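Local structure of BauA (Acinetobacter baumannii, 6HCP) at residues A[544-548]-A[549-553]; A[47-50]-A[51-54]; A[78-81]-A[82-86]. The protein takes up iron across the outer membrane as the ferric preacinetobactin receptor, a member of the TonB-dependent receptor family. All coordinates share one frame; numbering follows the deposited sequence.

In the fold
Contact 1 is the tip of a barrel hairpin, far from the chain's centre and largely on the surface. Contacts 2 and 3 lie further in, with centres about 17 Å and 9 Å from the chain centre. All three are local, and they do not touch one another. Contacts 1 and 2 are hairpin ends tied mainly by backbone bonds. An asparagine pair makes the turn in contact 1, and two glycines with positive phi take part in the turns of contact 2. Contact 3 instead starts a short helix, where carboxylates bind backbone N-H groups. Strand 135-142 is shared: side chains of contacts 2 and 3 both touch it.

Contact 1: A[544-548]-A[549-553]; sequences KLVNN and LPTFV
Val546 and Leu549 face each other as an antiparallel hydrogen-bonded pair. Val546 N gives a nearly straight bond to Leu549 O, 3.0 Å long. The return bond from Leu549 N to Val546 O is 2.9 Å and more bent. Asn547 and Asn548 form the corners of a type I' turn. Both have positive phi, which tightens the chain into a two-residue loop. Leu545 CA lies 3.3 Å from Leu549 O, with its hydrogen directed at that oxygen.

This is the end of a beta hairpin between strands 545-546 and 549-569. The latter is a long strand of the transmembrane barrel. Strand 549-569 also pairs antiparallel with strand 524-541, which precedes the hairpin in the chain. The chain turns a corner at Lys544. By the topology usual in TonB-dependent receptors, the loop is probably extracellular.

Thr551 joins the hairpin to its surroundings. Its OG1 donates to Lys544 O at 2.8 Å, arriving 45° above the carbonyl plane. OG1 sits beside the backbone N (chi1 -53°), a position that turns it to Lys544. The same hydroxyl also bonds Ser499 OG, so two partners fix it. Val546 CG2 lies obliquely against Thr551 OG1 at 3.5 Å. The extended Lys544 chain runs past Thr551, and its CD reaches Val553 CG1 at 4.3 Å.

Leu549 folds back over the turn, with its CG 3.6 Å from Asn547 O. On the Pro550 face, Leu545 CD2 touches the Leu549 carbonyl, 3.8 Å from its O. Leu549 and the two asparagines are on the surface. Thr551 and Val553 are buried, and Val553 packs on Tyr539 of strand 524-541.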
loop_
_atom_site.group_PDB
_atom_site.type_symbol
_atom_site.label_atom_id
_atom_site.label_comp_id
_atom_site.label_asym_id
_atom_site.label_seq_id
_atom_site.Cartn_x
_atom_site.Cartn_y
_atom_site.Cartn_z
ATOM N N LYS A 544 -46.327 -9.528 34.674
ATOM C CA LYS A 544 -47.094 -10.757 34.854
ATOM C C LYS A 544 -46.866 -11.279 36.273
ATOM O O LYS A 544 -45.830 -11.882 36.560
ATOM C CB LYS A 544 -46.722 -11.808 33.804
ATOM C CG LYS A 544 -47.559 -13.079 33.894
ATOM C CD LYS A 544 -47.537 -13.945 32.658
ATOM C CE LYS A 544 -48.273 -15.249 32.877
ATOM N NZ LYS A 544 -48.073 -16.178 31.742
ATOM N N LEU A 545 -47.740 -10.828 37.182
ATOM C CA LEU A 545 -47.589 -11.056 38.612
ATOM C C LEU A 545 -48.359 -12.329 38.971
ATOM O O LEU A 545 -49.539 -12.459 38.637
ATOM C CB LEU A 545 -48.150 -9.868 39.399
ATOM C CG LEU A 545 -47.447 -8.525 39.209
ATOM C CD1 LEU A 545 -48.063 -7.500 40.146
ATOM C CD2 LEU A 545 -45.949 -8.636 39.452
ATOM N N VAL A 546 -47.662 -13.208 39.689
ATOM C CA VAL A 546 -48.202 -14.374 40.308
ATOM C C VAL A 546 -47.677 -14.394 41.744
ATOM O O VAL A 546 -46.471 -14.193 41.962
ATOM C CB VAL A 546 -47.799 -15.640 39.525
ATOM C CG1 VAL A 546 -48.210 -16.907 40.259
ATOM C CG2 VAL A 546 -48.375 -15.606 38.111
ATOM N N ASN A 547 -48.610 -14.428 42.708
ATOM C CA ASN A 547 -48.276 -14.220 44.117
ATOM C C ASN A 547 -47.490 -12.912 44.265
ATOM O O ASN A 547 -46.540 -12.876 45.007
ATOM C CB ASN A 547 -47.424 -15.361 44.675
ATOM C CG ASN A 547 -48.239 -16.606 44.928
ATOM O OD1 ASN A 547 -49.376 -16.518 45.390
ATOM N ND2 ASN A 547 -47.616 -17.762 44.781
ATOM N N ASN A 548 -47.907 -11.890 43.517
ATOM C CA ASN A 548 -47.360 -10.541 43.607
ATOM C C ASN A 548 -45.873 -10.542 43.245
ATOM O O ASN A 548 -45.150 -9.614 43.643
ATOM C CB ASN A 548 -47.531 -9.954 45.017
ATOM C CG ASN A 548 -47.584 -8.442 44.998
ATOM O OD1 ASN A 548 -48.178 -7.847 44.098
ATOM N ND2 ASN A 548 -46.864 -7.819 45.913
ATOM N N LEU A 549 -45.431 -11.551 42.472
ATOM C CA LEU A 549 -44.026 -11.644 42.042
ATOM C C LEU A 549 -43.957 -11.661 40.517
ATOM O O LEU A 549 -44.823 -12.236 39.849
ATOM C CB LEU A 549 -43.388 -12.905 42.618
ATOM C CG LEU A 549 -43.074 -12.904 44.111
ATOM C CD1 LEU A 549 -42.793 -14.322 44.576
ATOM C CD2 LEU A 549 -41.899 -11.996 44.429
ATOM N N PRO A 550 -42.856 -11.136 39.927
ATOM C CA PRO A 550 -42.642 -11.242 38.481
ATOM C C PRO A 550 -42.490 -12.721 38.075
ATOM O O PRO A 550 -41.970 -13.515 38.848
ATOM C CB PRO A 550 -41.306 -10.491 38.275
ATOM C CG PRO A 550 -40.543 -10.784 39.571
ATOM C CD PRO A 550 -41.620 -10.762 40.643
ATOM N N THR A 551 -42.946 -13.056 36.864
ATOM C CA THR A 551 -42.943 -14.419 36.369
ATOM C C THR A 551 -41.922 -14.564 35.226
ATOM O O THR A 551 -41.867 -13.734 34.329
ATOM C CB THR A 551 -44.353 -14.813 35.919
ATOM O OG1 THR A 551 -45.246 -14.536 37.007
ATOM C CG2 THR A 551 -44.449 -16.262 35.483
ATOM N N PHE A 552 -41.110 -15.615 35.297
ATOM C CA PHE A 552 -40.149 -15.980 34.248
ATOM C C PHE A 552 -40.886 -16.666 33.092
ATOM O O PHE A 552 -41.630 -17.640 33.309
ATOM C CB PHE A 552 -39.058 -16.861 34.839
ATOM C CG PHE A 552 -37.825 -17.023 33.984
ATOM C CD1 PHE A 552 -36.951 -15.961 33.799
ATOM C CD2 PHE A 552 -37.537 -18.233 33.365
ATOM C CE1 PHE A 552 -35.815 -16.109 33.024
ATOM C CE2 PHE A 552 -36.393 -18.384 32.590
ATOM C CZ PHE A 552 -35.529 -17.322 32.428
ATOM N N VAL A 553 -40.771 -16.086 31.889
ATOM C CA VAL A 553 -41.564 -16.499 30.737
ATOM C C VAL A 553 -40.647 -16.780 29.539
ATOM O O VAL A 553 -39.532 -16.286 29.483
ATOM C CB VAL A 553 -42.642 -15.463 30.376
ATOM C CG1 VAL A 553 -43.691 -15.350 31.462
ATOM C CG2 VAL A 553 -42.050 -14.098 30.044
#

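Contact 2: A[47-50]-A[51-54]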
loop_
_atom_site.group_PDB
_atom_site.type_symbol
_atom_site.label_atom_id
_atom_site.label_comp_id
_atom_site.label_asym_id
_atom_site.label_seq_id
_atom_site.Cartn_x
_atom_site.Cartn_y
_atom_site.Cartn_z
ATOM N N SER A 47 -23.259 -32.989 -0.121
ATOM C CA SER A 47 -22.904 -32.755 1.259
ATOM C C SER A 47 -23.736 -33.667 2.163
ATOM O O SER A 47 -24.726 -34.286 1.731
ATOM C CB SER A 47 -23.076 -31.295 1.632
ATOM O OG SER A 47 -24.458 -30.937 1.641
ATOM N N ASN A 48 -23.322 -33.725 3.423
ATOM C CA ASN A 48 -24.009 -34.524 4.440
ATOM C C ASN A 48 -25.200 -33.729 4.981
ATOM O O ASN A 48 -25.038 -32.651 5.549
ATOM C CB ASN A 48 -23.087 -34.898 5.598
ATOM C CG ASN A 48 -23.662 -36.042 6.416
ATOM O OD1 ASN A 48 -23.795 -37.151 5.910
ATOM N ND2 ASN A 48 -23.949 -35.798 7.681
ATOM N N VAL A 49 -26.398 -34.288 4.844
ATOM C CA VAL A 49 -27.593 -33.590 5.291
ATOM C C VAL A 49 -28.071 -34.205 6.611
ATOM O O VAL A 49 -29.076 -34.934 6.669
ATOM C CB VAL A 49 -28.650 -33.602 4.182
ATOM C CG1 VAL A 49 -29.877 -32.780 4.547
ATOM C CG2 VAL A 49 -28.050 -33.102 2.879
ATOM N N GLY A 50 -27.263 -33.986 7.651
ATOM C CA GLY A 50 -27.400 -34.676 8.927
ATOM C C GLY A 50 -27.600 -36.166 8.716
ATOM O O GLY A 50 -26.907 -36.776 7.884
ATOM N N PHE A 51 -28.548 -36.776 9.444
ATOM C CA PHE A 51 -28.658 -38.248 9.416
ATOM C C PHE A 51 -29.292 -38.749 8.101
ATOM O O PHE A 51 -29.321 -39.959 7.878
ATOM C CB PHE A 51 -29.350 -38.764 10.691
ATOM C CG PHE A 51 -30.857 -38.736 10.740
ATOM C CD1 PHE A 51 -31.596 -37.749 10.118
ATOM C CD2 PHE A 51 -31.538 -39.674 11.502
ATOM C CE1 PHE A 51 -32.977 -37.688 10.241
ATOM C CE2 PHE A 51 -32.917 -39.617 11.624
ATOM C CZ PHE A 51 -33.636 -38.615 11.010
ATOM N N LEU A 52 -29.723 -37.859 7.201
ATOM C CA LEU A 52 -30.150 -38.291 5.861
ATOM C C LEU A 52 -28.928 -38.712 5.022
ATOM O O LEU A 52 -29.085 -39.352 3.997
ATOM C CB LEU A 52 -30.924 -37.186 5.138
ATOM C CG LEU A 52 -32.147 -36.620 5.859
ATOM C CD1 LEU A 52 -32.773 -35.493 5.047
ATOM C CD2 LEU A 52 -33.165 -37.717 6.138
ATOM N N GLY A 53 -27.721 -38.386 5.491
ATOM C CA GLY A 53 -26.479 -38.716 4.817
ATOM C C GLY A 53 -26.235 -37.877 3.559
ATOM O O GLY A 53 -26.751 -36.759 3.395
ATOM N N SER A 54 -25.390 -38.411 2.680
ATOM C CA SER A 54 -24.907 -37.674 1.526
ATOM C C SER A 54 -26.034 -37.435 0.519
ATOM O O SER A 54 -26.701 -38.344 0.080
ATOM C CB SER A 54 -23.734 -38.391 0.894
ATOM O OG SER A 54 -23.345 -37.730 -0.297
#
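The bond from Val49 N to Gly53 O is 2.9 Å long and nearly straight, at 170°. Two more backbone bonds close the loop. Gly53 N gives to Gly50 O at 3.0 Å, and Leu52 N gives to Val49 O at 3.0 Å, the latter more bent. Ser54 CA adds a C-H contact to Ser47 O at 3.4 Å.

Asn48 leans across the strands. Its CG is anti to the backbone N (chi1 -163°), and this brings OD1 against the Gly53 backbone, 3.3 Å from Gly53 CA. Gly50 and Gly53 both have positive phi.

Leu52 folds over the Val49 carbonyl, with CB 3.3 Å from Val49 O. Further out, Leu52 CD1 meets Val49 CG1 at 4.0 Å, the two side chains crossing. Both also rest on Leu148 of helix 146-149. Phe51 turns away from 47-50. Its ring makes a cation-pi contact with Arg443, and the side chain packs on Val366 and Ala426 of barrel strands.

Two overlapping beta turns thus reverse the chain between strands 46-48 and 54-56. The arrangement is that of a short beta hairpin, here a two-stranded one with its tip held against the inside of the barrel.

Contact 3: A[78-81]-A[82-86]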
loop_
_atom_site.group_PDB
_atom_site.type_symbol
_atom_site.label_atom_id
_atom_site.label_comp_id
_atom_site.label_asym_id
_atom_site.label_seq_id
_atom_site.Cartn_x
_atom_site.Cartn_y
_atom_site.Cartn_z
ATOM N N LYS A 78 -6.815 -19.856 7.649
ATOM C CA LYS A 78 -6.187 -20.141 8.924
ATOM C C LYS A 78 -7.228 -20.665 9.933
ATOM O O LYS A 78 -6.876 -21.117 11.014
ATOM C CB LYS A 78 -5.526 -18.864 9.441
ATOM C CG LYS A 78 -4.460 -18.252 8.532
ATOM C CD LYS A 78 -3.093 -18.910 8.668
ATOM C CE LYS A 78 -2.014 -18.322 7.765
ATOM N NZ LYS A 78 -2.247 -18.664 6.341
ATOM N N ASP A 79 -8.517 -20.503 9.613
ATOM C CA ASP A 79 -9.596 -20.960 10.481
ATOM C C ASP A 79 -10.850 -21.168 9.631
ATOM O O ASP A 79 -10.816 -20.996 8.419
ATOM C CB ASP A 79 -9.804 -20.003 11.660
ATOM C CG ASP A 79 -10.292 -18.609 11.292
ATOM O OD1 ASP A 79 -10.861 -18.456 10.205
ATOM O OD2 ASP A 79 -10.037 -17.672 12.083
ATOM N N ILE A 80 -11.916 -21.696 10.245
ATOM C CA ILE A 80 -13.081 -22.098 9.492
ATOM C C ILE A 80 -13.798 -20.865 8.930
ATOM O O ILE A 80 -14.306 -20.901 7.816
ATOM C CB ILE A 80 -14.015 -22.967 10.353
ATOM C CG1 ILE A 80 -13.321 -24.271 10.756
ATOM C CG2 ILE A 80 -15.304 -23.220 9.600
ATOM C CD1 ILE A 80 -12.770 -25.064 9.583
ATOM N N THR A 81 -13.754 -19.756 9.679
ATOM C CA THR A 81 -14.388 -18.494 9.240
ATOM C C THR A 81 -13.848 -18.078 7.865
ATOM O O THR A 81 -14.593 -17.640 6.995
ATOM C CB THR A 81 -14.146 -17.368 10.256
ATOM O OG1 THR A 81 -14.697 -17.772 11.511
ATOM C CG2 THR A 81 -14.774 -16.063 9.820
ATOM N N GLU A 82 -12.528 -18.198 7.698
ATOM C CA GLU A 82 -11.831 -17.775 6.471
ATOM C C GLU A 82 -12.191 -18.689 5.300
ATOM O O GLU A 82 -11.953 -18.321 4.156
ATOM C CB GLU A 82 -10.319 -17.763 6.699
ATOM C CG GLU A 82 -9.893 -16.610 7.582
ATOM C CD GLU A 82 -8.402 -16.469 7.834
ATOM O OE1 GLU A 82 -7.603 -17.138 7.149
ATOM O OE2 GLU A 82 -8.053 -15.648 8.688
ATOM N N VAL A 83 -12.792 -19.855 5.581
ATOM C CA VAL A 83 -13.346 -20.683 4.541
ATOM C C VAL A 83 -14.789 -20.272 4.238
ATOM O O VAL A 83 -15.172 -20.149 3.078
ATOM C CB VAL A 83 -13.274 -22.180 4.904
ATOM C CG1 VAL A 83 -13.816 -23.028 3.778
ATOM C CG2 VAL A 83 -11.862 -22.617 5.268
ATOM N N ILE A 84 -15.645 -20.239 5.268
ATOM C CA ILE A 84 -17.098 -20.249 5.015
ATOM C C ILE A 84 -17.672 -18.836 4.838
ATOM O O ILE A 84 -18.767 -18.698 4.282
ATOM C CB ILE A 84 -17.858 -21.023 6.109
ATOM C CG1 ILE A 84 -17.783 -20.318 7.467
ATOM C CG2 ILE A 84 -17.346 -22.454 6.154
ATOM C CD1 ILE A 84 -18.661 -20.955 8.541
ATOM N N ALA A 85 -16.996 -17.803 5.341
ATOM C CA ALA A 85 -17.564 -16.454 5.332
ATOM C C ALA A 85 -17.124 -15.663 4.092
ATOM O O ALA A 85 -17.681 -14.621 3.810
ATOM C CB ALA A 85 -17.194 -15.704 6.590
ATOM N N ALA A 86 -16.075 -16.106 3.406
ATOM C CA ALA A 86 -15.431 -15.225 2.408
ATOM C C ALA A 86 -16.428 -14.853 1.295
ATOM O O ALA A 86 -16.514 -13.708 0.903
ATOM C CB ALA A 86 -14.187 -15.883 1.864
HETATM O O HOH W 1 -9.989 -15.278 10.561
#
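Glu82 reaches back over the start of the helix to Lys78. Its OE1 accepts from Lys78 N at 2.9 Å, from above the carboxylate plane. Asp79 works in the other direction. Its OD1 accepts from Glu82 N at 3.0 Å, an N-cap bond. Asp79 CG stands between its backbone N and carbonyl carbon (chi1 65°), which places OD1 over the first turn. The two carboxylates are turned 62° apart. A water donates to both, at 2.8 Å from Asp79 OD2 and 2.7 Å from Glu82 OE2, and probably eases the repulsion between them.

Thr81 O accepts from Ala85 N at 2.9 Å, while Thr81 CG2 lies 4.1 Å from Ala85 CB. Thr81 OG1 hydrogen-bonds Glu102 OE1. Ile80 O takes two bonds, from Val83 N and from Ile84 N, the latter 3.0 Å away. Ile80 CG2 also meets Ile84 CG2, 4.1 Å away.

Ile80 and Ile84 pack on Val161 of strand 159-165. Val83 and Ile84 touch Val138 of strand 135-142. Val83 also reaches Ile72 of helix 69-75, so the short helix packs against both helix 69-75 and the plug sheet.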